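Local coordinates for protein BsaWI endonuclease (Geobacillus stearothermophilus, PDB 4ZSF) that probably cleaves DNA as a restriction endonuclease of the PD-(D/E)XK class, and is seen here as a dimer in a pre-specific complex with DNA, at residues Val22-Glu25 against Arg26-Gln29; Glu80-Trp83 against Lys84-Gly88; Glu254-Leu257 against His258-Trp262. All coordinates share one frame; numbering follows the deposited sequence. Where two conformers were deposited one is given.

Contact 1: residues Val22-Glu25 against Arg26-Gln29; sequences VGDE and RVSQ. With nucleotides of chain B.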
loop_
_atom_site.group_PDB
_atom_site.type_symbol
_atom_site.label_atom_id
_atom_site.label_comp_id
_atom_site.label_asym_id
_atom_site.label_seq_id
_atom_site.Cartn_x
_atom_site.Cartn_y
_atom_site.Cartn_z
ATOM N N VAL A 22 -1.011 -20.369 -26.021
ATOM C CA VAL A 22 -2.225 -20.274 -25.203
ATOM C C VAL A 22 -2.949 -18.929 -25.321
ATOM O O VAL A 22 -4.079 -18.812 -24.856
ATOM C CB VAL A 22 -1.930 -20.577 -23.699
ATOM C CG1 VAL A 22 -1.055 -21.851 -23.621
ATOM C CG2 VAL A 22 -1.211 -19.474 -23.043
ATOM N N GLY A 23 -2.287 -17.909 -25.866
ATOM C CA GLY A 23 -2.984 -16.654 -26.172
ATOM C C GLY A 23 -3.435 -15.848 -24.983
ATOM O O GLY A 23 -4.390 -15.069 -25.074
ATOM N N ASP A 24 -2.748 -15.998 -23.833
ATOM C CA ASP A 24 -3.080 -15.241 -22.639
ATOM C C ASP A 24 -1.740 -14.615 -22.111
ATOM O O ASP A 24 -0.874 -15.317 -21.623
ATOM C CB ASP A 24 -3.734 -16.178 -21.587
ATOM C CG ASP A 24 -4.194 -15.428 -20.303
ATOM O OD1 ASP A 24 -3.416 -14.638 -19.702
ATOM O OD2 ASP A 24 -5.342 -15.656 -19.890
ATOM N N GLU A 25 -1.588 -13.301 -22.244
ATOM C CA GLU A 25 -0.336 -12.652 -21.863
ATOM C C GLU A 25 -0.004 -12.786 -20.384
ATOM O O GLU A 25 1.165 -12.955 -20.014
ATOM C CB GLU A 25 -0.405 -11.145 -22.251
ATOM C CG GLU A 25 0.868 -10.394 -21.843
ATOM C CD GLU A 25 0.935 -8.948 -22.283
ATOM O OE1 GLU A 25 -0.080 -8.472 -22.832
ATOM O OE2 GLU A 25 2.005 -8.299 -22.094
ATOM N N ARG A 26 -1.011 -12.613 -19.504
ATOM C CA ARG A 26 -0.733 -12.717 -18.054
ATOM C C ARG A 26 -0.306 -14.122 -17.639
ATOM O O ARG A 26 0.649 -14.299 -16.856
ATOM C CB ARG A 26 -1.984 -12.257 -17.262
ATOM C CG ARG A 26 -2.142 -10.734 -17.365
ATOM C CD ARG A 26 -3.522 -10.339 -16.857
ATOM N NE ARG A 26 -3.631 -8.884 -16.859
ATOM C CZ ARG A 26 -4.776 -8.274 -16.593
ATOM N NH1 ARG A 26 -5.844 -9.019 -16.267
ATOM N NH2 ARG A 26 -4.809 -6.936 -16.548
ATOM N N VAL A 27 -0.936 -15.137 -18.221
ATOM C CA VAL A 27 -0.500 -16.531 -17.906
ATOM C C VAL A 27 0.917 -16.734 -18.465
ATOM O O VAL A 27 1.783 -17.405 -17.832
ATOM C CB VAL A 27 -1.504 -17.548 -18.541
ATOM C CG1 VAL A 27 -0.917 -18.945 -18.580
ATOM C CG2 VAL A 27 -2.819 -17.518 -17.777
ATOM N N SER A 28 1.149 -16.245 -19.698
ATOM C CA SER A 28 2.411 -16.491 -20.366
ATOM C C SER A 28 3.551 -15.776 -19.667
ATOM O O SER A 28 4.646 -16.328 -19.561
ATOM C CB SER A 28 2.385 -16.037 -21.859
ATOM O OG SER A 28 1.342 -16.712 -22.577
ATOM N N GLN A 29 3.327 -14.559 -19.200
ATOM C CA GLN A 29 4.477 -13.878 -18.560
ATOM C C GLN A 29 4.781 -14.527 -17.221
ATOM O O GLN A 29 5.948 -14.578 -16.831
ATOM C CB GLN A 29 4.201 -12.361 -18.426
ATOM C CG GLN A 29 3.146 -12.032 -17.384
ATOM C CD GLN A 29 2.610 -10.606 -17.566
ATOM O OE1 GLN A 29 2.959 -9.911 -18.520
ATOM N NE2 GLN A 29 1.735 -10.194 -16.666
ATOM P P DC B 11 -0.552 -6.971 -16.140
ATOM O OP1 DC B 11 0.783 -7.561 -16.480
ATOM O OP2 DC B 11 -1.612 -6.753 -17.158
ATOM O "O5'" DC B 11 -1.197 -7.830 -14.987
ATOM C "C5'" DC B 11 -0.410 -8.107 -13.791
ATOM C "C4'" DC B 11 -1.275 -8.719 -12.693
ATOM O "O4'" DC B 11 -2.266 -7.754 -12.264
ATOM C "C3'" DC B 11 -2.059 -9.972 -13.080
ATOM O "O3'" DC B 11 -1.757 -10.979 -12.089
ATOM C "C2'" DC B 11 -3.553 -9.558 -13.024
ATOM C "C1'" DC B 11 -3.479 -8.446 -11.972
ATOM N N1 DC B 11 -4.508 -7.368 -12.047
ATOM C C2 DC B 11 -5.178 -6.997 -10.877
ATOM O O2 DC B 11 -4.997 -7.678 -9.841
ATOM N N3 DC B 11 -6.062 -5.954 -10.926
ATOM C C4 DC B 11 -6.216 -5.254 -12.032
ATOM N N4 DC B 11 -7.073 -4.193 -11.993
ATOM C C5 DC B 11 -5.529 -5.612 -13.247
ATOM C C6 DC B 11 -4.662 -6.645 -13.181
ATOM P P DG B 12 -1.992 -12.496 -12.401
ATOM O OP1 DG B 12 -1.175 -13.212 -11.377
ATOM O OP2 DG B 12 -1.866 -12.766 -13.833
ATOM O "O5'" DG B 12 -3.524 -12.754 -12.046
ATOM C "C5'" DG B 12 -3.887 -12.967 -10.697
ATOM C "C4'" DG B 12 -5.402 -12.859 -10.546
ATOM O "O4'" DG B 12 -5.817 -11.529 -10.883
ATOM C "C3'" DG B 12 -6.202 -13.780 -11.418
ATOM O "O3'" DG B 12 -6.724 -14.733 -10.553
ATOM C "C2'" DG B 12 -7.315 -12.884 -12.017
ATOM C "C1'" DG B 12 -7.169 -11.591 -11.226
ATOM N N9 DG B 12 -7.500 -10.352 -11.962
ATOM C C8 DG B 12 -7.134 -10.002 -13.253
ATOM N N7 DG B 12 -7.555 -8.812 -13.610
ATOM C C5 DG B 12 -8.223 -8.345 -12.470
ATOM C C6 DG B 12 -8.936 -7.162 -12.269
ATOM O O6 DG B 12 -9.082 -6.257 -13.045
ATOM N N1 DG B 12 -9.496 -7.092 -10.988
ATOM C C2 DG B 12 -9.387 -8.074 -10.043
ATOM N N2 DG B 12 -10.000 -7.851 -8.864
ATOM N N3 DG B 12 -8.737 -9.205 -10.228
ATOM C C4 DG B 12 -8.192 -9.279 -11.462
#
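Asp24 and Val27 meet in a capping bond: Val27 N gives its hydrogen almost straight (166°) to Asp24 OD1, 2.9 Å away. With CG opposite the backbone N (chi1 -177°), the carboxylate lies near the first-turn amides; the donor meets it from above its plane. Asp24 O is gripped twice by Ser28, from the backbone N and from the hydroxyl OG at 2.8 Å, the latter well above the carbonyl plane. Gln29 N continues the helical pattern onto Glu25 O. Asp24 is the N-cap of helix 25-43, entered after helix 3-22 through Gly23, whose positive phi favours glycine. A short carboxylate suits the cap, since it can fold back to an amide that has no preceding helical carbonyl.

Contacts with DNA follow on the same turn. The extended Arg26 chain brings NE to OP2 of DC11 (chain B) at 3.0 Å, in the guanidinium plane, and NH2 bonds the same atom; the DC11 sugar and base lie over one face, and NH1 is 3.2 Å from N7 of DG12 (chain B). Gln29 NE2 takes OP1 at 2.8 Å. Were this arginine an alanine, OP2 would probably lose its cationic mate.

Salt bridges from Glu25 OE2 run to Arg63 and Lys64.

Contact 2: residues Glu80-Trp83 against Lys84-Gly88; sequences ENSW and KKSSG. With nucleotides of chain C; nucleotides of chain B.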
loop_
_atom_site.group_PDB
_atom_site.type_symbol
_atom_site.label_atom_id
_atom_site.label_comp_id
_atom_site.label_asym_id
_atom_site.label_seq_id
_atom_site.Cartn_x
_atom_site.Cartn_y
_atom_site.Cartn_z
ATOM N N GLU A 80 9.252 8.738 -9.453
ATOM C CA GLU A 80 7.862 8.424 -9.167
ATOM C C GLU A 80 7.632 8.274 -7.654
ATOM O O GLU A 80 6.644 8.787 -7.102
ATOM C CB GLU A 80 7.506 7.097 -9.907
ATOM C CG GLU A 80 6.150 6.531 -9.623
ATOM C CD GLU A 80 6.094 5.029 -9.987
ATOM O OE1 GLU A 80 7.161 4.369 -10.239
ATOM O OE2 GLU A 80 4.983 4.495 -10.030
ATOM N N ASN A 81 8.546 7.590 -6.982
ATOM C CA ASN A 81 8.333 7.378 -5.547
ATOM C C ASN A 81 8.557 8.639 -4.728
ATOM O O ASN A 81 7.964 8.822 -3.643
ATOM C CB ASN A 81 9.242 6.256 -5.048
ATOM C CG ASN A 81 8.620 4.873 -5.324
ATOM O OD1 ASN A 81 7.407 4.782 -5.506
ATOM N ND2 ASN A 81 9.437 3.835 -5.409
ATOM N N SER A 82 9.387 9.514 -5.252
ATOM C CA SER A 82 9.507 10.852 -4.694
ATOM C C SER A 82 8.154 11.627 -4.793
ATOM O O SER A 82 7.632 12.162 -3.802
ATOM C CB SER A 82 10.618 11.632 -5.414
ATOM O OG SER A 82 10.508 13.017 -5.087
ATOM N N TRP A 83 7.606 11.687 -6.012
ATOM C CA TRP A 83 6.292 12.326 -6.238
ATOM C C TRP A 83 5.223 11.701 -5.370
ATOM O O TRP A 83 4.412 12.407 -4.765
ATOM C CB TRP A 83 5.885 12.209 -7.711
ATOM C CG TRP A 83 4.539 12.770 -7.966
ATOM C CD1 TRP A 83 3.380 12.072 -8.193
ATOM C CD2 TRP A 83 4.230 14.145 -8.130
ATOM N NE1 TRP A 83 2.330 12.967 -8.412
ATOM C CE2 TRP A 83 2.846 14.236 -8.425
ATOM C CE3 TRP A 83 5.006 15.337 -8.083
ATOM C CZ2 TRP A 83 2.207 15.469 -8.648
ATOM C CZ3 TRP A 83 4.358 16.563 -8.286
ATOM C CH2 TRP A 83 2.979 16.598 -8.591
ATOM N N LYS A 84 5.212 10.379 -5.285
ATOM C CA LYS A 84 4.168 9.699 -4.533
ATOM C C LYS A 84 4.145 10.072 -3.067
ATOM O O LYS A 84 3.094 10.178 -2.482
ATOM C CB LYS A 84 4.322 8.183 -4.578
ATOM C CG LYS A 84 3.781 7.634 -5.932
ATOM C CD LYS A 84 4.087 6.077 -5.970
ATOM C CE LYS A 84 3.383 5.479 -7.189
ATOM N NZ LYS A 84 3.572 3.910 -7.192
ATOM N N LYS A 85 5.305 10.241 -2.478
ATOM C CA LYS A 85 5.323 10.569 -1.082
ATOM C C LYS A 85 5.250 12.101 -0.796
ATOM O O LYS A 85 4.673 12.492 0.224
ATOM C CB LYS A 85 6.595 9.948 -0.428
ATOM C CG LYS A 85 6.600 10.051 1.147
ATOM C CD LYS A 85 5.497 9.172 1.797
ATOM C CE LYS A 85 5.513 9.330 3.331
ATOM N NZ LYS A 85 4.395 8.607 3.960
ATOM N N SER A 86 5.805 12.944 -1.660
ATOM C CA SER A 86 5.822 14.382 -1.374
ATOM C C SER A 86 4.631 15.188 -1.952
ATOM O O SER A 86 4.279 16.252 -1.405
ATOM C CB SER A 86 7.100 14.980 -1.887
ATOM O OG SER A 86 7.110 14.925 -3.289
ATOM N N SER A 87 4.042 14.733 -3.063
ATOM C CA SER A 87 3.049 15.580 -3.742
ATOM C C SER A 87 1.783 15.764 -2.886
ATOM O O SER A 87 1.233 16.878 -2.865
ATOM C CB SER A 87 2.678 15.015 -5.148
ATOM O OG SER A 87 2.096 13.749 -5.059
ATOM N N GLY A 88 1.350 14.699 -2.195
ATOM C CA GLY A 88 0.157 14.732 -1.347
ATOM C C GLY A 88 0.420 15.740 -0.204
ATOM O O GLY A 88 -0.462 16.522 0.150
ATOM P P DG C 9 13.725 -0.001 -3.687
ATOM O OP1 DG C 9 13.947 -0.812 -4.905
ATOM O OP2 DG C 9 14.335 -0.355 -2.404
ATOM O "O5'" DG C 9 13.991 1.511 -3.923
ATOM C "C5'" DG C 9 13.612 2.148 -5.183
ATOM C "C4'" DG C 9 13.356 3.622 -4.978
ATOM O "O4'" DG C 9 12.073 3.797 -4.285
ATOM C "C3'" DG C 9 14.417 4.323 -4.130
ATOM O "O3'" DG C 9 14.650 5.613 -4.677
ATOM C "C2'" DG C 9 13.787 4.335 -2.717
ATOM C "C1'" DG C 9 12.284 4.381 -3.002
ATOM N N9 DG C 9 11.473 3.586 -2.058
ATOM C C8 DG C 9 11.843 2.435 -1.399
ATOM N N7 DG C 9 10.875 1.978 -0.637
ATOM C C5 DG C 9 9.840 2.894 -0.785
ATOM C C6 DG C 9 8.523 2.900 -0.236
ATOM O O6 DG C 9 8.055 2.100 0.540
ATOM N N1 DG C 9 7.760 4.006 -0.649
ATOM C C2 DG C 9 8.220 4.941 -1.540
ATOM N N2 DG C 9 7.396 5.981 -1.830
ATOM N N3 DG C 9 9.422 4.925 -2.054
ATOM C C4 DG C 9 10.183 3.872 -1.647
ATOM P P DC C 11 12.384 12.373 -1.710
ATOM O OP1 DC C 11 11.956 13.376 -2.737
ATOM O OP2 DC C 11 13.775 12.306 -1.191
ATOM O "O5'" DC C 11 11.436 12.504 -0.459
ATOM C "C5'" DC C 11 9.993 12.481 -0.664
ATOM C "C4'" DC C 11 9.250 12.360 0.663
ATOM O "O4'" DC C 11 9.553 11.081 1.271
ATOM C "C3'" DC C 11 9.591 13.410 1.719
ATOM O "O3'" DC C 11 8.340 13.984 2.159
ATOM C "C2'" DC C 11 10.287 12.633 2.866
ATOM C "C1'" DC C 11 9.636 11.257 2.684
ATOM N N1 DC C 11 10.422 10.067 3.126
ATOM C C2 DC C 11 9.791 9.103 3.918
ATOM O O2 DC C 11 8.639 9.340 4.348
ATOM N N3 DC C 11 10.484 7.972 4.257
ATOM C C4 DC C 11 11.690 7.753 3.774
ATOM N N4 DC C 11 12.300 6.579 4.108
ATOM C C5 DC C 11 12.357 8.729 2.948
ATOM C C6 DC C 11 11.659 9.839 2.626
ATOM P P DC B 7 -1.614 7.953 -0.791
ATOM O OP1 DC B 7 -2.246 9.253 -0.829
ATOM O OP2 DC B 7 -2.319 6.716 -0.273
ATOM O "O5'" DC B 7 -1.003 7.556 -2.170
ATOM C "C5'" DC B 7 -0.156 8.472 -2.861
ATOM C "C4'" DC B 7 0.331 7.813 -4.117
ATOM O "O4'" DC B 7 1.132 6.634 -3.791
ATOM C "C3'" DC B 7 -0.797 7.328 -5.075
ATOM O "O3'" DC B 7 -0.369 7.606 -6.315
ATOM C "C2'" DC B 7 -0.800 5.786 -4.922
ATOM C "C1'" DC B 7 0.637 5.472 -4.489
ATOM N N1 DC B 7 0.762 4.380 -3.465
ATOM C C2 DC B 7 1.891 3.520 -3.519
ATOM O O2 DC B 7 2.628 3.548 -4.516
ATOM N N3 DC B 7 2.082 2.636 -2.482
ATOM C C4 DC B 7 1.209 2.578 -1.483
ATOM N N4 DC B 7 1.439 1.691 -0.473
ATOM C C5 DC B 7 0.105 3.489 -1.375
ATOM C C6 DC B 7 -0.069 4.361 -2.387
HETATM O O HOH W 1 6.312 3.268 -7.357
#
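Lys84 NZ is held by three groups: Glu80 OE2, through a weak salt bridge of 3.2 Å, a water at 2.8 Å, and O2 of the DC7 base in chain B at 2.9 Å. The lysine chain is extended throughout and runs beside Glu80, one helical turn earlier, pointing the same way; a long, extended amine suits a place where protein charge, water and base must all be reached. The water also lies 2.6 Å from Asn81 OD1 and probably donates to it; OD1 accepts from a guanine base as well. Asn81 ND2 in turn donates to O4' of DG9 in chain C at 2.9 Å, and Ser82 OG meets OP1 of DC11 in the same strand.

On the Trp83 side a serine turns back on the helix. A chi1 of 62° swings Ser87 OG to Trp83 O, 2.7 Å away, from the opposite face of the carbonyl plane to Ser87 N. One turn on from Trp83, Ser87 CB sits over the tryptophan's six-membered ring, 3.4 Å from its centroid, in a CH-pi contact; a small serine suits this place, its methylene against the ring while OG turns to the backbone. Tyr57 and Trp53 of the second subunit meet the same indole. Helix 70-103 is thus buried between the partner subunit and DNA, a dimer-interface helix whose Asn81, Lys84 and Lys85 meet the minor-groove edges of the bases.

Contact 3: residues Glu254-Leu257 against His258-Trp262; sequences EDWL and HRRQW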
loop_
_atom_site.group_PDB
_atom_site.type_symbol
_atom_site.label_atom_id
_atom_site.label_comp_id
_atom_site.label_asym_id
_atom_site.label_seq_id
_atom_site.Cartn_x
_atom_site.Cartn_y
_atom_site.Cartn_z
ATOM N N GLU A 254 -20.182 27.392 13.772
ATOM C CA GLU A 254 -21.273 27.933 14.562
ATOM C C GLU A 254 -22.089 26.790 15.169
ATOM O O GLU A 254 -22.360 26.754 16.376
ATOM C CB GLU A 254 -22.145 28.829 13.674
ATOM C CG GLU A 254 -23.596 29.041 14.189
ATOM C CD GLU A 254 -23.679 29.868 15.474
ATOM O OE1 GLU A 254 -22.764 30.696 15.715
ATOM O OE2 GLU A 254 -24.671 29.681 16.244
ATOM N N ASP A 255 -22.449 25.840 14.320
ATOM C CA ASP A 255 -23.331 24.745 14.754
ATOM C C ASP A 255 -22.568 23.776 15.652
ATOM O O ASP A 255 -23.174 23.188 16.528
ATOM C CB ASP A 255 -23.952 24.016 13.584
ATOM C CG ASP A 255 -25.111 24.800 12.956
ATOM O OD1 ASP A 255 -25.608 25.841 13.529
ATOM O OD2 ASP A 255 -25.549 24.392 11.872
ATOM N N TRP A 256 -21.256 23.591 15.435
ATOM C CA TRP A 256 -20.503 22.722 16.312
ATOM C C TRP A 256 -20.403 23.328 17.709
ATOM O O TRP A 256 -20.525 22.625 18.746
ATOM C CB TRP A 256 -19.117 22.469 15.704
ATOM C CG TRP A 256 -18.325 21.454 16.424
ATOM C CD1 TRP A 256 -18.184 20.123 16.081
ATOM C CD2 TRP A 256 -17.463 21.679 17.544
ATOM N NE1 TRP A 256 -17.293 19.503 16.939
ATOM C CE2 TRP A 256 -16.839 20.436 17.853
ATOM C CE3 TRP A 256 -17.169 22.804 18.320
ATOM C CZ2 TRP A 256 -15.921 20.290 18.914
ATOM C CZ3 TRP A 256 -16.281 22.655 19.419
ATOM C CH2 TRP A 256 -15.653 21.406 19.688
ATOM N N LEU A 257 -20.197 24.645 17.754
ATOM C CA LEU A 257 -20.108 25.311 19.034
ATOM C C LEU A 257 -21.463 25.314 19.759
ATOM O O LEU A 257 -21.505 25.170 20.960
ATOM C CB LEU A 257 -19.652 26.765 18.853
ATOM C CG LEU A 257 -18.182 26.895 18.402
ATOM C CD1 LEU A 257 -17.994 28.353 17.960
ATOM C CD2 LEU A 257 -17.244 26.507 19.600
ATOM N N HIS A 258 -22.568 25.513 19.047
ATOM C CA HIS A 258 -23.801 25.829 19.783
ATOM C C HIS A 258 -24.892 24.777 19.734
ATOM O O HIS A 258 -25.773 24.817 20.575
ATOM C CB HIS A 258 -24.361 27.170 19.310
ATOM C CG HIS A 258 -23.400 28.298 19.572
ATOM N ND1 HIS A 258 -22.942 29.150 18.585
ATOM C CD2 HIS A 258 -22.736 28.643 20.703
ATOM C CE1 HIS A 258 -22.070 30.003 19.111
ATOM N NE2 HIS A 258 -21.906 29.698 20.386
ATOM N N ARG A 259 -24.839 23.865 18.772
ATOM C CA ARG A 259 -25.883 22.820 18.685
ATOM C C ARG A 259 -25.191 21.530 18.213
ATOM O O ARG A 259 -25.625 20.877 17.279
ATOM C CB ARG A 259 -27.057 23.279 17.780
ATOM C CG ARG A 259 -26.678 23.831 16.422
ATOM C CD ARG A 259 -27.877 24.640 15.783
ATOM N NE ARG A 259 -28.223 25.740 16.677
ATOM C CZ ARG A 259 -27.530 26.878 16.781
ATOM N NH1 ARG A 259 -26.476 27.149 15.977
ATOM N NH2 ARG A 259 -27.895 27.774 17.682
ATOM N N ARG A 260 -24.093 21.163 18.886
ATOM C CA ARG A 260 -23.282 20.030 18.386
ATOM C C ARG A 260 -24.062 18.680 18.312
ATOM O O ARG A 260 -23.733 17.778 17.503
ATOM C CB ARG A 260 -22.048 19.876 19.288
ATOM C CG ARG A 260 -21.083 18.859 18.719
ATOM C CD ARG A 260 -19.787 18.779 19.571
ATOM N NE ARG A 260 -18.906 17.715 19.050
ATOM C CZ ARG A 260 -17.793 17.314 19.652
ATOM N NH1 ARG A 260 -17.429 17.870 20.792
ATOM N NH2 ARG A 260 -17.057 16.338 19.124
ATOM N N GLN A 261 -25.123 18.547 19.113
ATOM C CA GLN A 261 -25.876 17.296 19.172
ATOM C C GLN A 261 -26.553 16.990 17.819
ATOM O O GLN A 261 -26.940 15.844 17.557
ATOM C CB GLN A 261 -26.939 17.329 20.272
ATOM C CG GLN A 261 -28.089 18.366 20.062
ATOM C CD GLN A 261 -27.750 19.799 20.491
ATOM O OE1 GLN A 261 -26.654 20.086 21.004
ATOM N NE2 GLN A 261 -28.679 20.709 20.232
ATOM N N TRP A 262 -26.729 18.014 17.000
ATOM C CA TRP A 262 -27.361 17.751 15.698
ATOM C C TRP A 262 -26.294 17.720 14.599
ATOM O O TRP A 262 -26.620 17.748 13.403
ATOM C CB TRP A 262 -28.483 18.775 15.412
ATOM C CG TRP A 262 -29.565 18.671 16.444
ATOM C CD1 TRP A 262 -30.127 17.516 16.954
ATOM C CD2 TRP A 262 -30.202 19.753 17.107
ATOM N NE1 TRP A 262 -31.047 17.835 17.908
ATOM C CE2 TRP A 262 -31.124 19.198 18.023
ATOM C CE3 TRP A 262 -30.050 21.154 17.040
ATOM C CZ2 TRP A 262 -31.938 19.976 18.861
ATOM C CZ3 TRP A 262 -30.862 21.932 17.881
ATOM C CH2 TRP A 262 -31.798 21.335 18.774
HETATM O O HOH W 2 -23.278 22.494 21.314
#
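Trp256 and Arg260 lie side by side at the C-terminal end of helix 243-258, where the chain leaves helical geometry at Arg259 and enters a short 3-10 turn. This is the tight half of the contact. Arg260 CD rests over the five-membered ring of the indole, 3.9 Å from its centroid, in a CH-pi contact, and the guanidinium continues over the ring with the two planes 30° apart. Flat, long arginine suits this: its carbons pack on the aromatic while its nitrogens travel on to Asp131 and to the carbonyls of Ala185 and Phe186. The indole itself packs on Tyr157 and Phe159 of strand 155-165.

The solvent side holds exposed His258 with the partly exposed Glu254 and Arg259, anchored by buried Asp255. The bend of Arg259 at chi3 (60°) contributes to bringing NH1 back toward the acids, and NH1 meets Asp255 OD1 at 2.9 Å in a salt bridge close to the guanidinium plane. Asp255 OD2 is taken by Trp267 and Lys272. In the conformer given, Glu254 OE2 appears to join the network, 3.1 Å from Arg259 NH1, with a weak bond from His258 ND1. Leu257 CB lies over the centre of the imidazole. Across the turn, one water bridges the backbone, accepting from Arg260 N at 2.9 Å and donating to Leu257 O at 3.2 Å.

Contacts 1 and 2 both face the DNA, contact 1 mainly through a backbone phosphate and contact 2 mainly through the minor groove. Within one chain their nearest atoms are about 16 Å apart, with centres at 33 Å. The dimer brings them together: Gln29 of contact 1 packs on Ser82 of the second subunit, so the N-terminal helices of one copy lie against the contact 2 helix of the other. Contact 3 stands apart, its nearest atom about 23 Å from the nucleic acid and its centre 59 Å from that of contact 1, on the opposite side of the chain's centre. All three lie away from Asp239, a calcium-binding residue of this protein.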